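Local coordinates for ubiquinone biosynthesis protein UbiJ (Escherichia coli, PDB 6H6O), which binds hydrophobic ubiquinone biosynthetic intermediates through its SCP2 domain and is essential for the stability of the Ubi complex that makes ubiquinone, at the interface of chains A and B. Numbering follows the deposited sequence. Chains: chain A/B, Ubiquinone biosynthesis protein UbiJ.

The interface of chains A and B. Residues chain A 12, 14, 17-18; chain B 25, 29, 93, 127.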
loop_
_atom_site.group_PDB
_atom_site.type_symbol
_atom_site.label_atom_id
_atom_site.label_comp_id
_atom_site.label_asym_id
_atom_site.label_seq_id
_atom_site.Cartn_x
_atom_site.Cartn_y
_atom_site.Cartn_z
ATOM N N MET A 12 5.894 -15.534 7.220
ATOM C CA MET A 12 4.834 -15.340 6.223
ATOM C C MET A 12 5.386 -14.545 5.026
ATOM O O MET A 12 5.871 -13.432 5.251
ATOM C CB MET A 12 3.639 -14.582 6.840
ATOM C CG MET A 12 2.844 -15.389 7.851
ATOM S SD MET A 12 1.684 -16.542 7.077
ATOM C CE MET A 12 0.406 -15.408 6.514
ATOM N N PHE A 14 5.912 -11.890 2.039
ATOM C CA PHE A 14 5.442 -10.501 1.997
ATOM C C PHE A 14 4.307 -10.234 1.019
ATOM O O PHE A 14 3.318 -9.594 1.413
ATOM C CB PHE A 14 6.612 -9.539 1.731
ATOM C CG PHE A 14 6.325 -8.084 2.016
ATOM C CD1 PHE A 14 6.032 -7.656 3.311
ATOM C CD2 PHE A 14 6.333 -7.142 0.992
ATOM C CE1 PHE A 14 5.782 -6.306 3.577
ATOM C CE2 PHE A 14 6.066 -5.793 1.261
ATOM C CZ PHE A 14 5.789 -5.388 2.549
ATOM N N LEU A 17 0.693 -11.171 1.954
ATOM C CA LEU A 17 0.235 -10.293 3.043
ATOM C C LEU A 17 -0.217 -8.945 2.484
ATOM O O LEU A 17 -1.207 -8.394 2.957
ATOM C CB LEU A 17 1.339 -10.086 4.095
ATOM C CG LEU A 17 1.619 -11.257 5.026
ATOM C CD1 LEU A 17 2.752 -10.885 5.973
ATOM C CD2 LEU A 17 0.350 -11.676 5.817
ATOM N N VAL A 18 0.507 -8.418 1.472
ATOM C CA VAL A 18 0.154 -7.148 0.815
ATOM C C VAL A 18 -1.197 -7.297 0.056
ATOM O O VAL A 18 -2.091 -6.446 0.205
ATOM C CB VAL A 18 1.303 -6.642 -0.098
ATOM C CG1 VAL A 18 0.848 -5.504 -1.015
ATOM C CG2 VAL A 18 2.530 -6.237 0.733
ATOM N N LEU B 25 -0.353 -5.730 8.521
ATOM C CA LEU B 25 0.683 -6.253 7.631
ATOM C C LEU B 25 2.044 -6.313 8.339
ATOM O O LEU B 25 2.678 -7.367 8.325
ATOM C CB LEU B 25 0.775 -5.362 6.368
ATOM C CG LEU B 25 2.009 -5.554 5.494
ATOM C CD1 LEU B 25 1.881 -6.796 4.662
ATOM C CD2 LEU B 25 2.193 -4.380 4.558
ATOM N N PHE B 29 4.090 -9.684 9.591
ATOM C CA PHE B 29 5.388 -9.881 8.950
ATOM C C PHE B 29 6.583 -9.892 9.944
ATOM O O PHE B 29 7.446 -10.772 9.853
ATOM C CB PHE B 29 5.590 -8.848 7.828
ATOM C CG PHE B 29 6.851 -9.000 6.998
ATOM C CD1 PHE B 29 7.059 -10.131 6.219
ATOM C CD2 PHE B 29 7.816 -7.996 6.977
ATOM C CE1 PHE B 29 8.215 -10.259 5.432
ATOM C CE2 PHE B 29 8.991 -8.144 6.219
ATOM C CZ PHE B 29 9.172 -9.265 5.445
ATOM N N ARG B 93 13.851 -4.542 2.600
ATOM C CA ARG B 93 13.972 -5.847 3.282
ATOM C C ARG B 93 15.345 -6.480 2.965
ATOM O O ARG B 93 15.530 -7.691 3.102
ATOM C CB ARG B 93 12.829 -6.803 2.904
ATOM C CG ARG B 93 11.428 -6.261 3.186
ATOM C CD ARG B 93 10.650 -6.135 1.891
ATOM N NE ARG B 93 10.270 -7.441 1.349
ATOM C CZ ARG B 93 9.810 -7.638 0.117
ATOM N NH1 ARG B 93 9.692 -6.621 -0.727
ATOM N NH2 ARG B 93 9.477 -8.854 -0.284
ATOM N N GLU B 127 12.338 -12.473 6.561
ATOM C CA GLU B 127 11.986 -13.087 5.288
ATOM C C GLU B 127 13.063 -13.937 4.623
ATOM O O GLU B 127 14.199 -13.486 4.452
ATOM C CB GLU B 127 11.555 -11.932 4.359
ATOM C CG GLU B 127 11.279 -12.261 2.909
ATOM C CD GLU B 127 10.998 -10.991 2.129
ATOM O OE1 GLU B 127 9.830 -10.789 1.732
ATOM O OE2 GLU B 127 11.924 -10.158 1.993
#
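A:Phe14 inserts its ring between B:Phe29, B:Arg93 and B:Leu25. The residue opens helix 14-30 of chain A. It meets B:Leu25 and B:Phe29 of chain B helix 15-30, and the loop residues B:Arg93 and B:Glu127. Both chains are the SCP2-domain part of UbiJ. The protein binds copies of itself, but this asymmetric pairing may not be the biological one.

A:Phe14 meets B:Phe29 edge to face. Its CD1 points at the centre of the B:Phe29 ring, 3.8 Å above the plane, and the two rings are turned 60° apart. CG of A:Phe14 lies anti to the backbone N (chi1 -165°), which sends the ring along its own helix. CG2 of A:Val18 then lies over one face, toward the rim, and the B:Arg93 guanidinium is on the side of the other. At the rim of B:Phe29, in the ring plane, the carbonyl O of the poorly ordered A:Met12 is modelled 3.6 Å from CD1 of B:Phe29.

On the other ortho carbon, B:Arg93 lays its guanidinium over the ring edge. CD2 of A:Phe14 is 3.6 Å from CZ of B:Arg93, centred over one guanidinium face, with the two planes moderately tilted. The meta carbon CE1 turns toward the methyls of B:Leu25. CD1 of B:Leu25 also presses on CB of A:Leu17 at 3.4 Å, a tight contact, and touches CG2 of A:Val18. CD1 of A:Leu17 packs against CB of B:Phe29.

B:Glu127 touches CB of A:Phe14 with OE1, at 3.5 Å, and also positions B:Arg93. An alanine in place of B:Arg93 would probably uncover the CD2 side of the A:Phe14 ring and leave the B:Glu127 carboxylate without its guanidinium partner. In the salt bridge within chain B that probably fixes the guanidinium's rotation, NH2 of B:Arg93 bonds OE1 of B:Glu127 at 2.8 Å, nearly straight at 168°, in the guanidinium plane and on the syn side of the carboxylate.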